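Local coordinates for enoyl-[acyl-carrier-protein] reductase [FMN] (Thermotoga maritima, PDB 5GVJ) that probably catalyses the NADH-dependent reduction of enoyl-acyl-carrier-protein in fatty acid synthesis, using FMN as its cofactor, at residues I87-F96 against E107-V118; R232-K241 against L270-Q279. The protein carries 1 engineered substitution. All coordinates share one frame; numbering follows the deposited sequence.

Contact 1 of 2, residues I87-F96 against E107-V118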
loop_
_atom_site.group_PDB
_atom_site.type_symbol
_atom_site.label_atom_id
_atom_site.label_comp_id
_atom_site.label_asym_id
_atom_site.label_seq_id
_atom_site.Cartn_x
_atom_site.Cartn_y
_atom_site.Cartn_z
ATOM N N ILE A 87 -6.643 -26.781 -20.307
ATOM C CA ILE A 87 -5.657 -27.629 -20.971
ATOM C C ILE A 87 -6.113 -27.971 -22.391
ATOM O O ILE A 87 -5.354 -27.826 -23.361
ATOM C CB ILE A 87 -5.414 -28.888 -20.122
ATOM C CG1 ILE A 87 -4.636 -28.507 -18.850
ATOM C CG2 ILE A 87 -4.723 -29.967 -20.942
ATOM C CD1 ILE A 87 -4.574 -29.592 -17.782
ATOM N N GLU A 88 -7.378 -28.385 -22.539
ATOM C CA GLU A 88 -7.858 -28.866 -23.835
ATOM C C GLU A 88 -7.948 -27.737 -24.858
ATOM O O GLU A 88 -7.677 -27.946 -26.047
ATOM C CB GLU A 88 -9.211 -29.568 -23.677
ATOM C CG GLU A 88 -9.150 -30.804 -22.787
ATOM C CD GLU A 88 -8.115 -31.851 -23.215
ATOM O OE1 GLU A 88 -7.468 -32.485 -22.338
ATOM O OE2 GLU A 88 -7.941 -32.036 -24.432
ATOM N N GLU A 89 -8.338 -26.541 -24.429
ATOM C CA GLU A 89 -8.424 -25.407 -25.341
ATOM C C GLU A 89 -7.113 -24.619 -25.445
ATOM O O GLU A 89 -7.113 -23.512 -25.999
ATOM C CB GLU A 89 -9.578 -24.491 -24.922
ATOM C CG GLU A 89 -10.897 -25.238 -24.710
ATOM C CD GLU A 89 -11.351 -26.039 -25.943
ATOM O OE1 GLU A 89 -11.170 -25.562 -27.079
ATOM O OE2 GLU A 89 -11.882 -27.155 -25.769
ATOM N N LYS A 90 -6.002 -25.172 -24.944
ATOM C CA LYS A 90 -4.675 -24.548 -25.049
ATOM C C LYS A 90 -4.682 -23.094 -24.555
ATOM O O LYS A 90 -4.109 -22.197 -25.177
ATOM C CB LYS A 90 -4.136 -24.625 -26.480
ATOM C CG LYS A 90 -4.232 -26.001 -27.142
ATOM C CD LYS A 90 -3.558 -27.065 -26.320
ATOM C CE LYS A 90 -2.061 -27.172 -26.623
ATOM N NZ LYS A 90 -1.385 -28.099 -25.657
ATOM N N VAL A 91 -5.328 -22.865 -23.418
ATOM C CA VAL A 91 -5.307 -21.528 -22.800
ATOM C C VAL A 91 -3.869 -21.147 -22.450
ATOM O O VAL A 91 -3.172 -21.914 -21.755
ATOM C CB VAL A 91 -6.207 -21.508 -21.561
ATOM C CG1 VAL A 91 -5.961 -20.267 -20.746
ATOM C CG2 VAL A 91 -7.680 -21.576 -21.995
ATOM N N PRO A 92 -3.357 -20.007 -22.917
ATOM C CA PRO A 92 -1.922 -19.733 -22.732
ATOM C C PRO A 92 -1.539 -19.443 -21.291
ATOM O O PRO A 92 -0.403 -19.739 -20.903
ATOM C CB PRO A 92 -1.666 -18.509 -23.626
ATOM C CG PRO A 92 -2.871 -18.346 -24.454
ATOM C CD PRO A 92 -4.016 -18.978 -23.736
ATOM N N VAL A 93 -2.439 -18.867 -20.495
ATOM C CA VAL A 93 -2.128 -18.369 -19.155
ATOM C C VAL A 93 -3.298 -18.693 -18.238
ATOM O O VAL A 93 -4.452 -18.434 -18.591
ATOM C CB VAL A 93 -1.870 -16.848 -19.142
ATOM C CG1 VAL A 93 -1.478 -16.392 -17.724
ATOM C CG2 VAL A 93 -0.806 -16.466 -20.164
ATOM N N VAL A 94 -3.014 -19.257 -17.066
ATOM C CA VAL A 94 -4.051 -19.504 -16.070
ATOM C C VAL A 94 -3.630 -18.863 -14.755
ATOM O O VAL A 94 -2.517 -19.100 -14.270
ATOM C CB VAL A 94 -4.351 -21.005 -15.896
ATOM C CG1 VAL A 94 -5.343 -21.228 -14.755
ATOM C CG2 VAL A 94 -4.947 -21.560 -17.197
ATOM N N THR A 95 -4.504 -18.025 -14.202
ATOM C CA THR A 95 -4.346 -17.495 -12.856
ATOM C C THR A 95 -5.301 -18.236 -11.935
ATOM O O THR A 95 -6.298 -18.811 -12.378
ATOM C CB THR A 95 -4.617 -15.980 -12.775
ATOM O OG1 THR A 95 -6.001 -15.697 -13.006
ATOM C CG2 THR A 95 -3.768 -15.201 -13.768
ATOM N N PHE A 96 -4.972 -18.230 -10.643
ATOM C CA PHE A 96 -5.773 -18.900 -9.632
ATOM C C PHE A 96 -6.078 -17.936 -8.500
ATOM O O PHE A 96 -5.274 -17.055 -8.183
ATOM C CB PHE A 96 -5.060 -20.127 -9.051
ATOM C CG PHE A 96 -5.007 -21.300 -9.979
ATOM C CD1 PHE A 96 -6.081 -22.168 -10.079
ATOM C CD2 PHE A 96 -3.874 -21.549 -10.740
ATOM C CE1 PHE A 96 -6.031 -23.265 -10.924
ATOM C CE2 PHE A 96 -3.817 -22.633 -11.584
ATOM C CZ PHE A 96 -4.900 -23.498 -11.675
ATOM N N GLU A 107 0.222 -30.310 -14.197
ATOM C CA GLU A 107 -0.455 -30.713 -15.431
ATOM C C GLU A 107 -0.650 -29.526 -16.364
ATOM O O GLU A 107 -0.580 -29.676 -17.592
ATOM C CB GLU A 107 -1.793 -31.385 -15.120
ATOM C CG GLU A 107 -2.855 -30.483 -14.508
ATOM C CD GLU A 107 -4.053 -31.278 -14.012
ATOM O OE1 GLU A 107 -4.686 -31.973 -14.840
ATOM O OE2 GLU A 107 -4.337 -31.228 -12.788
ATOM N N LEU A 108 -0.868 -28.337 -15.804
ATOM C CA LEU A 108 -0.952 -27.145 -16.638
ATOM C C LEU A 108 0.389 -26.865 -17.304
ATOM O O LEU A 108 0.458 -26.635 -18.517
ATOM C CB LEU A 108 -1.412 -25.955 -15.791
ATOM C CG LEU A 108 -2.915 -25.963 -15.495
ATOM C CD1 LEU A 108 -3.279 -24.958 -14.419
ATOM C CD2 LEU A 108 -3.726 -25.703 -16.755
ATOM N N LYS A 109 1.473 -26.917 -16.531
ATOM C CA LYS A 109 2.782 -26.600 -17.086
ATOM C C LYS A 109 3.246 -27.651 -18.078
ATOM O O LYS A 109 3.837 -27.312 -19.109
ATOM C CB LYS A 109 3.800 -26.450 -15.971
ATOM C CG LYS A 109 3.790 -25.088 -15.361
ATOM C CD LYS A 109 4.977 -24.963 -14.475
ATOM C CE LYS A 109 6.255 -24.901 -15.284
ATOM N NZ LYS A 109 7.419 -24.588 -14.426
ATOM N N GLU A 110 3.004 -28.933 -17.786
ATOM C CA GLU A 110 3.372 -29.971 -18.747
ATOM C C GLU A 110 2.729 -29.740 -20.107
ATOM O O GLU A 110 3.300 -30.111 -21.135
ATOM C CB GLU A 110 3.005 -31.348 -18.193
ATOM C CG GLU A 110 3.953 -31.747 -17.082
ATOM C CD GLU A 110 3.802 -33.183 -16.648
ATOM O OE1 GLU A 110 2.815 -33.826 -17.059
ATOM O OE2 GLU A 110 4.670 -33.657 -15.885
ATOM N N ASN A 111 1.568 -29.100 -20.145
ATOM C CA ASN A 111 0.890 -28.851 -21.411
ATOM C C ASN A 111 1.135 -27.442 -21.962
ATOM O O ASN A 111 0.432 -27.018 -22.887
ATOM C CB ASN A 111 -0.601 -29.147 -21.249
ATOM C CG ASN A 111 -0.875 -30.653 -21.194
ATOM O OD1 ASN A 111 -0.920 -31.312 -22.234
ATOM N ND2 ASN A 111 -1.028 -31.203 -19.988
ATOM N N GLY A 112 2.130 -26.724 -21.440
ATOM C CA GLY A 112 2.563 -25.460 -22.013
ATOM C C GLY A 112 1.859 -24.218 -21.504
ATOM O O GLY A 112 2.096 -23.127 -22.037
ATOM N N THR A 113 0.996 -24.347 -20.505
ATOM C CA THR A 113 0.308 -23.197 -19.942
ATOM C C THR A 113 1.210 -22.499 -18.927
ATOM O O THR A 113 1.926 -23.155 -18.165
ATOM C CB THR A 113 -0.995 -23.659 -19.288
ATOM O OG1 THR A 113 -1.882 -24.147 -20.301
ATOM C CG2 THR A 113 -1.675 -22.527 -18.536
ATOM N N LYS A 114 1.209 -21.161 -18.935
ATOM C CA LYS A 114 1.889 -20.394 -17.889
ATOM C C LYS A 114 0.945 -20.249 -16.703
ATOM O O LYS A 114 -0.214 -19.855 -16.872
ATOM C CB LYS A 114 2.329 -19.018 -18.387
ATOM C CG LYS A 114 3.194 -19.044 -19.650
ATOM C CD LYS A 114 4.500 -19.787 -19.404
ATOM C CE LYS A 114 5.487 -19.545 -20.542
ATOM N NZ LYS A 114 4.871 -19.792 -21.870
ATOM N N VAL A 115 1.437 -20.570 -15.506
ATOM C CA VAL A 115 0.603 -20.650 -14.311
ATOM C C VAL A 115 1.010 -19.530 -13.363
ATOM O O VAL A 115 2.185 -19.423 -12.989
ATOM C CB VAL A 115 0.724 -22.025 -13.642
ATOM C CG1 VAL A 115 -0.158 -22.093 -12.415
ATOM C CG2 VAL A 115 0.347 -23.129 -14.652
ATOM N N ILE A 116 0.044 -18.694 -12.981
ATOM C CA ILE A 116 0.322 -17.523 -12.148
ATOM C C ILE A 116 -0.669 -17.477 -10.989
ATOM O O ILE A 116 -1.728 -16.849 -11.118
ATOM C CB ILE A 116 0.258 -16.222 -12.969
ATOM C CG1 ILE A 116 1.172 -16.316 -14.192
ATOM C CG2 ILE A 116 0.709 -15.023 -12.108
ATOM C CD1 ILE A 116 1.148 -15.077 -15.083
ATOM N N PRO A 117 -0.368 -18.105 -9.848
ATOM C CA PRO A 117 -1.269 -18.023 -8.692
ATOM C C PRO A 117 -1.303 -16.612 -8.122
ATOM O O PRO A 117 -0.313 -15.884 -8.166
ATOM C CB PRO A 117 -0.644 -18.999 -7.677
ATOM C CG PRO A 117 0.322 -19.841 -8.457
ATOM C CD PRO A 117 0.806 -18.944 -9.573
ATOM N N VAL A 118 -2.456 -16.234 -7.581
ATOM C CA VAL A 118 -2.588 -14.996 -6.810
ATOM C C VAL A 118 -2.327 -15.333 -5.348
ATOM O O VAL A 118 -2.872 -16.309 -4.824
ATOM C CB VAL A 118 -3.980 -14.363 -7.004
ATOM C CG1 VAL A 118 -4.102 -13.053 -6.235
ATOM C CG2 VAL A 118 -4.273 -14.122 -8.493
HETATM O O HOH W 1 -2.712 -27.355 -23.183
HETATM O O HOH W 2 1.513 -20.532 -22.595
#
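Neighbouring parallel strands of the TIM-barrel wall, V93-F96 and K114-V118, are joined here; with helix 102-110 they form a beta-alpha-beta unit, and the end of helix 79-88 packs against it through I87. The backbones knit in the usual parallel way: P92 O takes K114 N, K114 O takes V94 N and V94 O takes I116 N. Strands 68-73 and 136-139 carry the sheet on beyond either partner.

Both helices end in Schellman motifs, with K90 and G112 at positive phi. Water 1 ties these ends together, bonded to I87 O, K90 NZ and N111 O. N111 turns its amide back on its own helix, ND2 reaching E107 O at 2.9 Å, while I87 CG2 rests against its CG at 3.9 Å.

T113 works both ways. One rotation (chi1 -66°) points OG1 at V91 O, 3.0 Å away and nearly along the C=O axis, and CG2 at V94 CG2, 3.7 Å away. A valine in its place would probably leave V91 O without that bond and the turn before strand 93-97 less firmly fixed to its neighbour.

On the helix side of the sheet, L108 splits its methyls: CD2 packs on I87 CG1 at 3.6 Å and CD1 reaches the rim of the F96 ring, in its plane, beside V115 CG1. V94 CG1 sits over one face, toward the rim. The V118 side chain lies against E139, which binds FMN in another structure of this protein but not here; V118 N donates to F96 O at 3.0 Å.

Contact 2 of 2, residues R232-K241 against L270-Q279. Engineered in segment 270-279: A276 (natural residue Met).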
loop_
_atom_site.group_PDB
_atom_site.type_symbol
_atom_site.label_atom_id
_atom_site.label_comp_id
_atom_site.label_asym_id
_atom_site.label_seq_id
_atom_site.Cartn_x
_atom_site.Cartn_y
_atom_site.Cartn_z
ATOM N N ARG A 232 -13.717 -6.665 0.109
ATOM C CA ARG A 232 -13.824 -5.215 0.007
ATOM C C ARG A 232 -14.874 -4.855 -1.035
ATOM O O ARG A 232 -14.780 -5.281 -2.192
ATOM C CB ARG A 232 -12.487 -4.574 -0.357
ATOM C CG ARG A 232 -12.553 -3.046 -0.451
ATOM C CD ARG A 232 -11.180 -2.449 -0.699
ATOM N NE ARG A 232 -10.214 -2.864 0.319
ATOM C CZ ARG A 232 -10.065 -2.264 1.495
ATOM N NH1 ARG A 232 -10.825 -1.221 1.808
ATOM N NH2 ARG A 232 -9.161 -2.716 2.363
ATOM N N VAL A 233 -15.865 -4.064 -0.622
ATOM C CA VAL A 233 -16.926 -3.612 -1.506
ATOM C C VAL A 233 -17.212 -2.137 -1.245
ATOM O O VAL A 233 -16.853 -1.576 -0.207
ATOM C CB VAL A 233 -18.227 -4.434 -1.341
ATOM C CG1 VAL A 233 -18.011 -5.886 -1.753
ATOM C CG2 VAL A 233 -18.747 -4.339 0.086
ATOM N N LEU A 234 -17.879 -1.523 -2.215
ATOM C CA LEU A 234 -18.319 -0.139 -2.100
ATOM C C LEU A 234 -19.267 0.025 -0.915
ATOM O O LEU A 234 -19.996 -0.899 -0.546
ATOM C CB LEU A 234 -19.003 0.275 -3.407
ATOM C CG LEU A 234 -18.495 1.476 -4.209
ATOM C CD1 LEU A 234 -17.040 1.763 -3.924
ATOM C CD2 LEU A 234 -18.691 1.218 -5.686
ATOM N N ARG A 235 -19.245 1.216 -0.302
ATOM C CA ARG A 235 -20.103 1.513 0.844
ATOM C C ARG A 235 -21.558 1.705 0.422
ATOM O O ARG A 235 -22.088 2.818 0.482
ATOM C CB ARG A 235 -19.602 2.758 1.587
ATOM C CG ARG A 235 -18.335 2.511 2.389
ATOM C CD ARG A 235 -17.958 3.694 3.288
ATOM N NE ARG A 235 -16.651 3.475 3.903
ATOM C CZ ARG A 235 -16.470 3.096 5.164
ATOM N NH1 ARG A 235 -17.517 2.892 5.951
ATOM N NH2 ARG A 235 -15.244 2.912 5.635
ATOM N N THR A 236 -22.206 0.629 0.018
ATOM C CA THR A 236 -23.549 0.565 -0.537
ATOM C C THR A 236 -24.551 0.154 0.542
ATOM O O THR A 236 -24.162 -0.324 1.611
ATOM C CB THR A 236 -23.560 -0.434 -1.710
ATOM O OG1 THR A 236 -24.542 -0.057 -2.679
ATOM C CG2 THR A 236 -23.859 -1.823 -1.227
ATOM N N PRO A 237 -25.861 0.360 0.321
ATOM C CA PRO A 237 -26.839 -0.107 1.322
ATOM C C PRO A 237 -26.714 -1.583 1.657
ATOM O O PRO A 237 -26.840 -1.964 2.826
ATOM C CB PRO A 237 -28.188 0.202 0.657
ATOM C CG PRO A 237 -27.909 1.348 -0.224
ATOM C CD PRO A 237 -26.508 1.153 -0.740
ATOM N N PHE A 238 -26.468 -2.430 0.656
ATOM C CA PHE A 238 -26.349 -3.860 0.914
ATOM C C PHE A 238 -25.111 -4.173 1.741
ATOM O O PHE A 238 -25.133 -5.078 2.582
ATOM C CB PHE A 238 -26.314 -4.632 -0.399
ATOM C CG PHE A 238 -26.394 -6.116 -0.219
ATOM C CD1 PHE A 238 -27.544 -6.704 0.287
ATOM C CD2 PHE A 238 -25.323 -6.928 -0.551
ATOM C CE1 PHE A 238 -27.625 -8.072 0.459
ATOM C CE2 PHE A 238 -25.399 -8.300 -0.384
ATOM C CZ PHE A 238 -26.551 -8.872 0.124
ATOM N N ALA A 239 -24.014 -3.446 1.511
ATOM C CA ALA A 239 -22.834 -3.643 2.344
ATOM C C ALA A 239 -23.116 -3.256 3.786
ATOM O O ALA A 239 -22.544 -3.844 4.709
ATOM C CB ALA A 239 -21.651 -2.847 1.792
ATOM N N ARG A 240 -24.001 -2.279 3.998
ATOM C CA ARG A 240 -24.425 -1.949 5.356
ATOM C C ARG A 240 -25.242 -3.082 5.961
ATOM O O ARG A 240 -24.994 -3.501 7.098
ATOM C CB ARG A 240 -25.232 -0.649 5.360
ATOM C CG ARG A 240 -24.401 0.614 5.526
ATOM C CD ARG A 240 -25.245 1.841 5.212
ATOM N NE ARG A 240 -24.974 2.223 3.839
ATOM C CZ ARG A 240 -25.740 3.034 3.120
ATOM N NH1 ARG A 240 -26.847 3.566 3.646
ATOM N NH2 ARG A 240 -25.404 3.303 1.865
ATOM N N LYS A 241 -26.223 -3.592 5.214
ATOM C CA LYS A 241 -27.091 -4.632 5.754
ATOM C C LYS A 241 -26.313 -5.895 6.099
ATOM O O LYS A 241 -26.691 -6.620 7.026
ATOM C CB LYS A 241 -28.212 -4.948 4.767
ATOM C CG LYS A 241 -29.196 -3.802 4.583
ATOM C CD LYS A 241 -30.561 -4.312 4.158
ATOM C CE LYS A 241 -30.483 -5.028 2.814
ATOM N NZ LYS A 241 -30.457 -4.065 1.673
ATOM N N LEU A 270 -28.345 -1.438 -6.766
ATOM C CA LEU A 270 -27.801 -0.730 -5.608
ATOM C C LEU A 270 -28.323 -1.284 -4.296
ATOM O O LEU A 270 -27.702 -1.060 -3.252
ATOM C CB LEU A 270 -28.138 0.758 -5.653
ATOM C CG LEU A 270 -27.365 1.700 -6.566
ATOM C CD1 LEU A 270 -25.860 1.446 -6.469
ATOM C CD2 LEU A 270 -27.873 1.565 -7.975
ATOM N N GLU A 271 -29.456 -1.984 -4.325
ATOM C CA GLU A 271 -30.093 -2.423 -3.091
ATOM C C GLU A 271 -29.435 -3.675 -2.526
ATOM O O GLU A 271 -29.128 -3.731 -1.332
ATOM C CB GLU A 271 -31.584 -2.659 -3.331
ATOM C CG GLU A 271 -32.312 -1.418 -3.812
ATOM C CD GLU A 271 -33.206 -0.829 -2.740
ATOM O OE1 GLU A 271 -33.860 -1.617 -2.024
ATOM O OE2 GLU A 271 -33.246 0.416 -2.606
ATOM N N ARG A 272 -29.222 -4.698 -3.359
ATOM C CA ARG A 272 -28.625 -5.943 -2.882
ATOM C C ARG A 272 -27.498 -6.438 -3.784
ATOM O O ARG A 272 -27.255 -7.646 -3.849
ATOM C CB ARG A 272 -29.682 -7.043 -2.729
ATOM C CG ARG A 272 -30.947 -6.597 -1.991
ATOM C CD ARG A 272 -31.898 -7.762 -1.663
ATOM N NE ARG A 272 -32.112 -8.748 -2.732
ATOM C CZ ARG A 272 -32.458 -8.454 -3.991
ATOM N NH1 ARG A 272 -32.626 -7.184 -4.385
ATOM N NH2 ARG A 272 -32.625 -9.426 -4.886
ATOM N N GLY A 273 -26.821 -5.541 -4.496
ATOM C CA GLY A 273 -25.607 -5.905 -5.208
ATOM C C GLY A 273 -24.381 -5.664 -4.340
ATOM O O GLY A 273 -24.321 -4.701 -3.573
ATOM N N SER A 274 -23.405 -6.561 -4.462
ATOM C CA SER A 274 -22.108 -6.399 -3.812
ATOM C C SER A 274 -21.138 -5.817 -4.835
ATOM O O SER A 274 -20.776 -6.482 -5.811
ATOM C CB SER A 274 -21.600 -7.729 -3.259
ATOM O OG SER A 274 -22.276 -8.045 -2.056
ATOM N N PHE A 275 -20.726 -4.569 -4.619
ATOM C CA PHE A 275 -19.906 -3.852 -5.593
ATOM C C PHE A 275 -18.442 -4.016 -5.193
ATOM O O PHE A 275 -17.864 -3.167 -4.515
ATOM C CB PHE A 275 -20.343 -2.396 -5.680
ATOM C CG PHE A 275 -21.679 -2.222 -6.349
ATOM C CD1 PHE A 275 -22.856 -2.432 -5.645
ATOM C CD2 PHE A 275 -21.755 -1.885 -7.691
ATOM C CE1 PHE A 275 -24.093 -2.288 -6.266
ATOM C CE2 PHE A 275 -22.989 -1.738 -8.317
ATOM C CZ PHE A 275 -24.153 -1.942 -7.601
ATOM N N ALA A 276 -17.849 -5.130 -5.628
ATOM C CA ALA A 276 -16.473 -5.506 -5.288
ATOM C C ALA A 276 -15.507 -4.627 -6.069
ATOM O O ALA A 276 -15.097 -4.951 -7.184
ATOM C CB ALA A 276 -16.234 -6.980 -5.596
ATOM N N VAL A 277 -15.142 -3.490 -5.485
ATOM C CA VAL A 277 -14.190 -2.583 -6.108
ATOM C C VAL A 277 -13.163 -2.179 -5.057
ATOM O O VAL A 277 -13.456 -2.130 -3.857
ATOM C CB VAL A 277 -14.876 -1.339 -6.743
ATOM C CG1 VAL A 277 -16.331 -1.632 -7.120
ATOM C CG2 VAL A 277 -14.775 -0.134 -5.862
ATOM N N GLY A 278 -11.938 -1.918 -5.518
ATOM C CA GLY A 278 -10.836 -1.620 -4.631
ATOM C C GLY A 278 -10.718 -0.141 -4.335
ATOM O O GLY A 278 -11.443 0.695 -4.873
ATOM N N GLN A 279 -9.767 0.178 -3.450
ATOM C CA GLN A 279 -9.553 1.567 -3.076
ATOM C C GLN A 279 -9.086 2.398 -4.256
ATOM O O GLN A 279 -9.253 3.623 -4.241
ATOM C CB GLN A 279 -8.536 1.653 -1.916
ATOM C CG GLN A 279 -9.066 1.062 -0.610
ATOM C CD GLN A 279 -8.102 1.244 0.554
ATOM O OE1 GLN A 279 -6.996 1.750 0.380
ATOM N NE2 GLN A 279 -8.524 0.832 1.751
HETATM O O HOH W 3 -21.186 -2.951 -2.324
#
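F275 O receives L234 N at 2.8 Å, at an N-H...O angle of 160° and with the donor tilted from the carbonyl plane, and the CA-H of V233 comes to the same oxygen, CA to O 3.2 Å. Water 3 bridges L234 O and F275 N, donating to the first and accepting from the second. Along the same line the CA of A276, an engineered alanine at the centre of an inverse gamma turn, faces R232 O.

L234 packs over this backbone: its CB lies on F275 CB, and its CD1 meets V277 CG2 at 3.5 Å.

The segment 270-279 thus lies alongside strand 231-234, the middle strand of a small antiparallel sheet, and runs on to the FMN site, which holds no cofactor in this model; there G278 N bonds T194 OG1. At that end Q279 NE2 lies over one face of the R232 guanidinium, 3.1 Å from NH1, the planes 77° apart: two donors without a bond. T220 and M141 hold the guanidinium, and E149 and T151 of the second subunit hold the amide. R232 CG lies 3.6 Å from V277 O, which, like G273 O, is buried here with no partner in the model.

At the other end, F238 swings CG anti to its backbone N (chi1 -172°), laying one ring face over the R272 carbonyl, whose O sits above the centre. F238 CD1 touches R272 CA at 3.4 Å, and S274 OG, bonded to S260, lies in the ring plane at the edge. K241 NZ reaches E271 O only by a weak bond of 3.3 Å.

Read from the N terminus, the two contacts come in series and neither nests in nor crosses the other. Contact 1 closes a short excursion of ten residues that holds the first half of helix 102-110, joining adjacent strands of the barrel. Only after the chain has passed the later barrel strands does contact 2 open, and it closes a longer excursion of 28 residues, partly unmodelled, that includes helix 260-265. It ties the small antiparallel sheet and helix 237-242 to the loop leading toward helix 290-309. Their centres lie 32 Å apart on opposite sides of the chain's centre, yet each has one end by the FMN site, contact 1 near Q191 and contact 2 near G144.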